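Local coordinates for protein colicin-D (Escherichia coli, PDB 5ZNM) that acts as a toxin against Escherichia coli and closely related bacteria, inhibiting protein synthesis, and comprises here the central domain and the C-terminal tRNase domain, at residues A[51-57]-A[66-70]; A[212-216]-A[229-233]; A[330-336]-A[347-352]; A[352-356]-A[368-373]. One frame throughout, in Å; residues are numbered along the deposited sequence.

Interaction 1. Residues A[51-57]-A[66-70]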
# COMPACT_ATOMS: atom_id res chain seq x y z
N ASN A 51 11.97 -2.61 7.04
CA ASN A 51 11.68 -3.79 6.24
C ASN A 51 12.17 -3.56 4.82
O ASN A 51 12.08 -2.44 4.30
CB ASN A 51 10.18 -4.10 6.24
CG ASN A 51 9.70 -4.61 7.58
OD1 ASN A 51 10.49 -5.16 8.36
ND2 ASN A 51 8.40 -4.45 7.85
N ASN A 52 12.70 -4.61 4.18
CA ASN A 52 13.11 -4.48 2.79
C ASN A 52 11.97 -4.78 1.81
O ASN A 52 12.19 -5.36 0.75
CB ASN A 52 14.34 -5.35 2.50
CG ASN A 52 15.65 -4.67 2.91
OD1 ASN A 52 16.74 -5.22 2.72
ND2 ASN A 52 15.55 -3.48 3.45
N THR A 53 10.74 -4.41 2.17
CA THR A 53 9.62 -4.37 1.24
C THR A 53 9.88 -3.33 0.15
O THR A 53 9.98 -2.14 0.44
CB THR A 53 8.36 -4.01 2.02
OG1 THR A 53 8.30 -4.84 3.19
CG2 THR A 53 7.11 -4.22 1.15
N ALA A 54 9.99 -3.77 -1.10
CA ALA A 54 10.47 -2.85 -2.13
C ALA A 54 9.44 -1.77 -2.43
O ALA A 54 8.23 -2.02 -2.41
CB ALA A 54 10.81 -3.62 -3.41
N SER A 55 9.93 -0.56 -2.72
CA SER A 55 9.10 0.55 -3.16
C SER A 55 8.06 0.94 -2.11
O SER A 55 6.95 1.34 -2.45
CB SER A 55 8.41 0.25 -4.49
OG SER A 55 9.37 0.08 -5.52
N SER A 56 8.39 0.81 -0.83
CA SER A 56 7.41 1.04 0.22
C SER A 56 7.75 2.30 0.99
O SER A 56 8.89 2.76 1.02
CB SER A 56 7.35 -0.17 1.16
OG SER A 56 8.59 -0.36 1.86
N VAL A 57 6.72 2.88 1.60
CA VAL A 57 6.87 3.93 2.60
C VAL A 57 6.63 3.29 3.96
O VAL A 57 5.69 2.50 4.13
CB VAL A 57 5.87 5.08 2.36
CG1 VAL A 57 6.00 6.15 3.46
CG2 VAL A 57 6.08 5.68 0.97
N VAL A 66 5.89 -1.43 12.87
CA VAL A 66 6.14 -0.78 11.58
C VAL A 66 4.82 -0.66 10.83
O VAL A 66 4.08 -1.64 10.69
CB VAL A 66 7.17 -1.57 10.75
CG1 VAL A 66 7.33 -0.94 9.37
CG2 VAL A 66 8.50 -1.61 11.50
N TRP A 67 4.54 0.54 10.34
CA TRP A 67 3.47 0.80 9.38
C TRP A 67 4.07 0.85 7.98
O TRP A 67 5.09 1.51 7.77
CB TRP A 67 2.79 2.12 9.73
CG TRP A 67 1.67 2.56 8.81
CD1 TRP A 67 0.35 2.27 8.94
CD2 TRP A 67 1.79 3.41 7.66
NE1 TRP A 67 -0.37 2.89 7.94
CE2 TRP A 67 0.49 3.59 7.14
CE3 TRP A 67 2.87 4.03 7.02
CZ2 TRP A 67 0.25 4.35 6.00
CZ3 TRP A 67 2.62 4.79 5.90
CH2 TRP A 67 1.31 4.95 5.40
N THR A 68 3.43 0.17 7.03
CA THR A 68 3.92 0.06 5.66
C THR A 68 2.85 0.53 4.67
O THR A 68 1.66 0.25 4.85
CB THR A 68 4.29 -1.40 5.33
OG1 THR A 68 5.32 -1.85 6.23
CG2 THR A 68 4.80 -1.53 3.91
N ALA A 69 3.27 1.26 3.65
CA ALA A 69 2.39 1.57 2.52
C ALA A 69 3.12 1.25 1.24
O ALA A 69 4.27 1.69 1.06
CB ALA A 69 1.94 3.03 2.52
N ALA A 70 2.48 0.49 0.35
CA ALA A 70 3.06 0.19 -0.94
C ALA A 70 1.95 0.19 -1.98
O ALA A 70 0.78 -0.01 -1.66
CB ALA A 70 3.80 -1.16 -0.93
O HOH W 1 6.93 -3.80 5.29
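Val57 packs beside Ala69 on one face of the sheet, CB to CB at 4.4 Å, and its CG1 comes within 4.4 Å of CZ3 on the Trp67 indole. Beneath this apolar patch the two residues form an antiparallel hydrogen-bonded pair: Val57 N to Ala69 O and Ala69 N to Val57 O are both 2.8 Å and nearly straight. Toward Asn51 the backbones diverge, and the gap is filled by a water, which accepts from Asn51 ND2 (3.0 Å) and is hydrogen-bonded to Thr53 OG1 and Thr68 OG1, each at 2.7 Å. Asn51 OD1 and Thr53 OG1 have further partners in Thr232 and Gln216. A type II turn from Thr53 to Ser56 redirects the chain into its strand, closed on the inside by Ser56 OG donating to Thr53 O at 2.7 Å. Ala70 pairs with a strand of the second subunit, so the sheet continues across the interface. This is the open end of a beta hairpin, strands 56-61 and 65-71, the latter outermost within this chain.

Interaction 2. Residues A[212-216]-A[229-233]; sequences NPVPQ and VPVTP
Two proline-rich segments of the pyocin S-type region, one leaving strand 207-212 at Asn212, the other a loop, are held together by the side-chain amides of Asn212 and Gln216. The first turns at Pro213 (-76/-7) and is extended again from Val214; residues 229-233 run extended, with CA-CA 7.0 Å for Asn212-Thr232 and 7.8 Å for Gln216-Val231. Asn212 (chi1 t) opens an Asx turn, its OD1 accepting from Val214 N at 3.1 Å, while its ND2 donates to Thr232 OG1 at 2.8 Å and weakly to Pro230 O at 3.2 Å. Thr232 OG1 is also hydrogen-bonded to Asn51 OD1. Gln216 (chi1 and chi2 t, chi3 81°) donates from NE2 to Pro230 O at 2.8 Å and accepts from Thr232 N through OE1 at 2.9 Å. A water donates to Gln216 OE1 (2.5 Å) and Thr232 O (2.8 Å). Val214 (chi1 t) sets CG1 3.9 Å from Val229 CG1. Gln216, offering donor and acceptor, thus engages the 230-232 backbone much as a strand neighbour would.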
# COMPACT_ATOMS: atom_id res chain seq x y z
N ASN A 212 14.99 -6.05 8.48
CA ASN A 212 14.46 -7.36 8.12
C ASN A 212 14.61 -7.51 6.61
O ASN A 212 13.90 -6.82 5.87
CB ASN A 212 13.00 -7.49 8.55
CG ASN A 212 12.43 -8.88 8.32
OD1 ASN A 212 13.01 -9.71 7.61
ND2 ASN A 212 11.27 -9.12 8.90
N PRO A 213 15.50 -8.34 6.10
CA PRO A 213 15.73 -8.39 4.66
C PRO A 213 14.65 -9.12 3.89
O PRO A 213 14.68 -9.09 2.66
CB PRO A 213 17.08 -9.11 4.53
CG PRO A 213 17.20 -9.91 5.74
CD PRO A 213 16.41 -9.25 6.83
N VAL A 214 13.69 -9.77 4.55
CA VAL A 214 12.61 -10.48 3.87
C VAL A 214 11.49 -9.48 3.58
O VAL A 214 10.94 -8.90 4.52
CB VAL A 214 12.09 -11.64 4.72
CG1 VAL A 214 11.03 -12.42 3.94
CG2 VAL A 214 13.23 -12.57 5.16
N PRO A 215 11.10 -9.29 2.31
CA PRO A 215 9.95 -8.43 2.03
C PRO A 215 8.74 -8.87 2.84
O PRO A 215 8.50 -10.06 3.02
CB PRO A 215 9.72 -8.60 0.52
CG PRO A 215 11.10 -9.02 -0.01
CD PRO A 215 11.65 -9.90 1.08
N GLN A 216 8.03 -7.90 3.39
CA GLN A 216 6.94 -8.25 4.27
C GLN A 216 5.91 -7.13 4.32
O GLN A 216 5.85 -6.38 5.31
CB GLN A 216 7.47 -8.55 5.67
CG GLN A 216 6.61 -9.49 6.48
CD GLN A 216 7.39 -10.03 7.66
OE1 GLN A 216 7.52 -9.36 8.68
NE2 GLN A 216 7.96 -11.23 7.51
N VAL A 229 10.50 -17.21 8.41
CA VAL A 229 11.12 -15.90 8.20
C VAL A 229 10.89 -15.06 9.45
O VAL A 229 9.94 -15.28 10.19
CB VAL A 229 10.53 -15.15 6.97
CG1 VAL A 229 10.77 -15.91 5.63
CG2 VAL A 229 9.03 -14.83 7.19
N PRO A 230 11.78 -14.09 9.69
CA PRO A 230 11.52 -13.13 10.78
C PRO A 230 10.26 -12.35 10.47
O PRO A 230 9.96 -12.04 9.31
CB PRO A 230 12.76 -12.22 10.78
CG PRO A 230 13.79 -12.95 9.95
CD PRO A 230 13.00 -13.73 8.95
N VAL A 231 9.53 -12.01 11.52
CA VAL A 231 8.29 -11.25 11.37
C VAL A 231 8.48 -9.92 12.09
O VAL A 231 8.68 -9.89 13.31
CB VAL A 231 7.08 -12.03 11.90
CG1 VAL A 231 5.84 -11.14 11.93
CG2 VAL A 231 6.81 -13.22 10.96
N THR A 232 8.50 -8.84 11.33
CA THR A 232 8.61 -7.52 11.93
C THR A 232 7.32 -7.16 12.66
O THR A 232 6.23 -7.36 12.10
CB THR A 232 8.92 -6.49 10.85
OG1 THR A 232 10.09 -6.89 10.13
CG2 THR A 232 9.14 -5.10 11.46
N PRO A 233 7.38 -6.67 13.90
CA PRO A 233 6.15 -6.26 14.58
C PRO A 233 5.44 -5.18 13.79
O PRO A 233 6.07 -4.24 13.30
CB PRO A 233 6.65 -5.74 15.94
CG PRO A 233 7.93 -6.50 16.15
CD PRO A 233 8.55 -6.61 14.79
O HOH W 2 5.77 -7.65 9.37

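Interaction 3. Residues A[330-336]-A[347-352]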
# COMPACT_ATOMS: atom_id res chain seq x y z
N ASP A 330 17.20 9.51 39.61
CA ASP A 330 17.78 9.51 40.94
C ASP A 330 16.99 8.56 41.84
O ASP A 330 15.76 8.58 41.84
CB ASP A 330 17.80 10.94 41.49
CG ASP A 330 18.41 11.06 42.88
OD1 ASP A 330 18.31 10.13 43.71
OD2 ASP A 330 18.99 12.13 43.15
N LYS A 331 17.71 7.71 42.57
CA LYS A 331 17.05 6.72 43.40
C LYS A 331 16.22 7.36 44.50
O LYS A 331 15.26 6.74 44.98
CB LYS A 331 18.09 5.77 44.02
CG LYS A 331 19.00 6.47 45.02
CD LYS A 331 19.81 5.47 45.84
CE LYS A 331 20.66 6.18 46.87
NZ LYS A 331 21.88 5.38 47.19
N ASP A 332 16.55 8.58 44.92
CA ASP A 332 15.73 9.20 45.95
C ASP A 332 14.58 10.03 45.39
O ASP A 332 13.79 10.55 46.18
CB ASP A 332 16.55 10.09 46.88
CG ASP A 332 17.71 9.36 47.51
OD1 ASP A 332 17.53 8.21 47.92
OD2 ASP A 332 18.81 9.94 47.57
N THR A 333 14.45 10.16 44.08
CA THR A 333 13.28 10.84 43.53
C THR A 333 12.08 9.90 43.59
O THR A 333 12.19 8.73 43.21
CB THR A 333 13.51 11.28 42.09
OG1 THR A 333 14.51 12.30 42.06
CG2 THR A 333 12.22 11.81 41.46
N VAL A 334 10.95 10.41 44.06
CA VAL A 334 9.76 9.60 44.31
C VAL A 334 8.56 10.26 43.67
O VAL A 334 8.51 11.49 43.52
CB VAL A 334 9.51 9.41 45.82
CG1 VAL A 334 10.66 8.63 46.47
CG2 VAL A 334 9.32 10.79 46.50
N GLU A 335 7.56 9.45 43.31
CA GLU A 335 6.28 9.99 42.90
C GLU A 335 5.58 10.58 44.12
O GLU A 335 5.47 9.91 45.15
CB GLU A 335 5.40 8.91 42.26
CG GLU A 335 4.06 9.46 41.81
CD GLU A 335 3.12 8.38 41.31
OE1 GLU A 335 3.58 7.24 41.13
OE2 GLU A 335 1.93 8.69 41.10
N LYS A 336 5.11 11.81 44.00
CA LYS A 336 4.52 12.50 45.15
C LYS A 336 3.49 13.48 44.61
O LYS A 336 3.84 14.58 44.18
CB LYS A 336 5.59 13.20 45.98
CG LYS A 336 5.05 14.06 47.16
CD LYS A 336 6.18 14.88 47.79
CE LYS A 336 5.67 15.87 48.85
NZ LYS A 336 5.07 15.20 50.06
N VAL A 347 3.58 13.86 39.72
CA VAL A 347 4.68 14.75 40.12
C VAL A 347 5.78 13.90 40.74
O VAL A 347 5.51 13.04 41.59
CB VAL A 347 4.21 15.84 41.10
CG1 VAL A 347 5.37 16.71 41.52
CG2 VAL A 347 3.09 16.72 40.49
N TYR A 348 7.02 14.14 40.32
CA TYR A 348 8.19 13.40 40.80
C TYR A 348 9.07 14.34 41.58
O TYR A 348 9.57 15.33 41.04
CB TYR A 348 8.94 12.74 39.63
CG TYR A 348 8.07 11.69 38.99
CD1 TYR A 348 7.95 10.43 39.56
CD2 TYR A 348 7.33 11.97 37.86
CE1 TYR A 348 7.11 9.47 39.00
CE2 TYR A 348 6.50 11.03 37.30
CZ TYR A 348 6.40 9.78 37.87
OH TYR A 348 5.57 8.85 37.30
N PHE A 349 9.22 14.07 42.87
CA PHE A 349 9.84 14.98 43.83
C PHE A 349 11.17 14.41 44.31
O PHE A 349 11.27 13.20 44.55
CB PHE A 349 8.91 15.20 45.02
CG PHE A 349 9.51 16.01 46.14
CD1 PHE A 349 9.79 17.35 45.96
CD2 PHE A 349 9.77 15.43 47.37
CE1 PHE A 349 10.32 18.13 47.02
CE2 PHE A 349 10.31 16.19 48.43
CZ PHE A 349 10.58 17.54 48.24
N ASN A 350 12.18 15.27 44.43
CA ASN A 350 13.44 14.85 45.06
C ASN A 350 13.60 15.57 46.39
O ASN A 350 13.61 16.80 46.41
CB ASN A 350 14.63 15.14 44.14
CG ASN A 350 15.92 14.59 44.71
OD1 ASN A 350 16.52 15.19 45.59
ND2 ASN A 350 16.35 13.44 44.20
N PRO A 351 13.73 14.86 47.51
CA PRO A 351 13.79 15.54 48.81
C PRO A 351 15.12 16.23 49.10
O PRO A 351 15.21 16.96 50.10
CB PRO A 351 13.55 14.40 49.81
CG PRO A 351 14.03 13.17 49.09
CD PRO A 351 13.70 13.40 47.64
N ASN A 352 16.15 16.03 48.29
CA ASN A 352 17.43 16.68 48.53
C ASN A 352 17.55 17.98 47.76
O ASN A 352 17.87 19.02 48.33
CB ASN A 352 18.57 15.75 48.15
CG ASN A 352 18.49 14.42 48.85
OD1 ASN A 352 18.61 13.37 48.23
ND2 ASN A 352 18.30 14.46 50.16
O HOH W 3 19.13 13.56 45.84
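Val347 opens the pairing, its O accepting from Lys336 N at 2.7 Å. Tyr348 follows as the non-hydrogen-bonded partner of Glu335 (CA-CA 4.4 Å), the two side chains on one face, Tyr348 CE1 3.7 Å from Glu335 CB. Phe349 turns to the other face and pairs with Val334 through Phe349 N to Val334 O (2.8 Å) and Val334 N to Phe349 O (2.9 Å); the aliphatic chain of Lys336 reaches its ring, CD to CD2 3.7 Å, while Lys336 NZ binds Leu382 O. Beyond the last bridge the Asn350 side chain ties the segments: ND2 donates to Thr333 OG1 at 3.0 Å, which is also hydrogen-bonded to His327 O, and weakly to Asp330 OD2 at 3.1 Å; OD1 takes Asn352 N at 2.9 Å in an Asx turn. A water lies 2.5 Å from Asn352 OD1 and 3.0 Å from Asp330 OD2, bridging the two. Entered from helix 314-329 through a type I turn, this is an antiparallel beta hairpin at the edge of the tRNase domain's sheet.

Interaction 4. Residues A[352-356]-A[368-373]; sequences NTMNV and GWKINP
This is a partly buried backbone pairing at the open end of the beta hairpin made by strands 355-359 and 365-370, the latter an outer strand of the tRNase domain's antiparallel sheet. Asn355 and Lys370 form a non-hydrogen-bonded antiparallel pair, CA-CA 4.2 Å; Val356 and Trp369 form a hydrogen-bonded one, CA-CA 5.6 Å. In the latter, Val356 N to Trp369 O is 2.8 Å and Trp369 N to Val356 O 3.0 Å. Ile371 N donates to Met354 O at 2.8 Å. Met354, with positive phi (65/18), is the central residue of an ST turn in which Thr353 OG1 accepts from Asn355 N at 3.2 Å. Gly368 CA approaches Val356 O to 3.0 Å, where a CB would clash. Val356 (chi1 m) packs CG1 against Ile371 CG1 at 3.6 Å, and its CG2 sits over the five-membered ring of Trp369 (chi1 p), a CH-pi contact 4.0 Å from the centroid. Met354, m at all three chi angles, reaches Pro373 CB with CE at 3.9 Å; Leu382 touches both residues. On the Asn355 face, Lys370 (chi3 and chi4 m) curls back so that NZ donates to Thr353 O and to Asn355 OD1, each at 2.8 Å.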
# COMPACT_ATOMS: atom_id res chain seq x y z
N ASN A 352 16.15 16.03 48.29
CA ASN A 352 17.43 16.68 48.53
C ASN A 352 17.55 17.98 47.76
O ASN A 352 17.87 19.02 48.33
CB ASN A 352 18.57 15.75 48.15
CG ASN A 352 18.49 14.42 48.85
OD1 ASN A 352 18.61 13.37 48.23
ND2 ASN A 352 18.30 14.46 50.16
N THR A 353 17.28 17.94 46.45
CA THR A 353 17.27 19.18 45.69
C THR A 353 15.98 19.97 45.85
O THR A 353 15.95 21.15 45.49
CB THR A 353 17.46 18.90 44.20
OG1 THR A 353 16.32 18.18 43.73
CG2 THR A 353 18.74 18.07 43.95
N MET A 354 14.91 19.33 46.34
CA MET A 354 13.56 19.88 46.44
C MET A 354 12.94 20.17 45.08
O MET A 354 11.94 20.90 45.00
CB MET A 354 13.52 21.15 47.31
CG MET A 354 14.14 20.94 48.67
SD MET A 354 13.06 20.03 49.77
CE MET A 354 11.75 21.23 50.00
N ASN A 355 13.46 19.58 44.01
CA ASN A 355 12.90 19.80 42.69
C ASN A 355 11.69 18.90 42.46
O ASN A 355 11.61 17.78 42.97
CB ASN A 355 13.96 19.56 41.61
CG ASN A 355 14.94 20.72 41.50
OD1 ASN A 355 14.68 21.81 42.01
ND2 ASN A 355 16.09 20.49 40.84
N VAL A 356 10.73 19.42 41.69
CA VAL A 356 9.64 18.62 41.16
C VAL A 356 9.73 18.62 39.65
O VAL A 356 10.17 19.61 39.04
CB VAL A 356 8.25 19.15 41.60
CG1 VAL A 356 8.06 18.94 43.10
CG2 VAL A 356 8.14 20.63 41.24
N GLY A 368 8.95 21.74 35.40
CA GLY A 368 9.55 21.43 36.68
C GLY A 368 10.20 22.65 37.27
O GLY A 368 10.48 23.63 36.56
N TRP A 369 10.47 22.58 38.57
CA TRP A 369 11.02 23.72 39.30
C TRP A 369 11.36 23.28 40.72
O TRP A 369 11.10 22.15 41.12
CB TRP A 369 10.05 24.92 39.33
CG TRP A 369 8.69 24.68 39.97
CD1 TRP A 369 8.38 24.74 41.31
CD2 TRP A 369 7.45 24.41 39.29
NE1 TRP A 369 7.03 24.51 41.49
CE2 TRP A 369 6.44 24.30 40.27
CE3 TRP A 369 7.10 24.23 37.94
CZ2 TRP A 369 5.11 24.03 39.95
CZ3 TRP A 369 5.76 23.96 37.62
CH2 TRP A 369 4.79 23.86 38.63
N LYS A 370 12.00 24.20 41.46
CA LYS A 370 12.40 23.93 42.84
C LYS A 370 11.32 24.40 43.81
O LYS A 370 10.89 25.55 43.76
CB LYS A 370 13.73 24.62 43.17
CG LYS A 370 14.32 24.18 44.53
CD LYS A 370 15.73 24.73 44.78
CE LYS A 370 16.71 24.34 43.66
NZ LYS A 370 16.86 22.84 43.43
N ILE A 371 10.92 23.50 44.71
CA ILE A 371 9.96 23.83 45.76
C ILE A 371 10.61 24.74 46.78
O ILE A 371 11.74 24.49 47.24
CB ILE A 371 9.44 22.55 46.44
CG1 ILE A 371 8.72 21.63 45.46
CG2 ILE A 371 8.56 22.91 47.65
CD1 ILE A 371 7.52 22.30 44.80
N ASN A 372 9.90 25.81 47.17
CA ASN A 372 10.28 26.65 48.30
C ASN A 372 9.50 26.20 49.53
O ASN A 372 8.29 26.51 49.64
CB ASN A 372 10.01 28.13 47.99
CG ASN A 372 10.38 29.07 49.16
OD1 ASN A 372 10.77 28.62 50.23
ND2 ASN A 372 10.27 30.36 48.93
N PRO A 373 10.11 25.48 50.47
CA PRO A 373 9.36 24.95 51.62
C PRO A 373 8.88 26.01 52.58
O PRO A 373 8.05 25.70 53.44
CB PRO A 373 10.37 24.03 52.30
CG PRO A 373 11.70 24.65 51.98
CD PRO A 373 11.55 25.15 50.56

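The four contacts form two groups. Interactions 1 and 2, with centres 11 Å apart, meet directly: Val66 N is 2.8 Å from Pro233 O and Asn51 OD1 2.5 Å from Thr232 OG1, both probable hydrogen bonds, so the loop of interaction 2 is bound both to strand 65-71 and to Asn51 at the end of strand 49-51, and both contacts touch the second subunit. Interactions 3 and 4, with centres 10 Å apart, share Asn352 and belong to one sheet, in which Asn350 N lies 3.0 Å from Asn355 O and Phe349 CD1 packs 3.7 Å from Val356 CG1. The groups are well separated: interactions 2 and 3 come no closer than about 26 Å between nearest atoms, consistent with distinct central and tRNase domains.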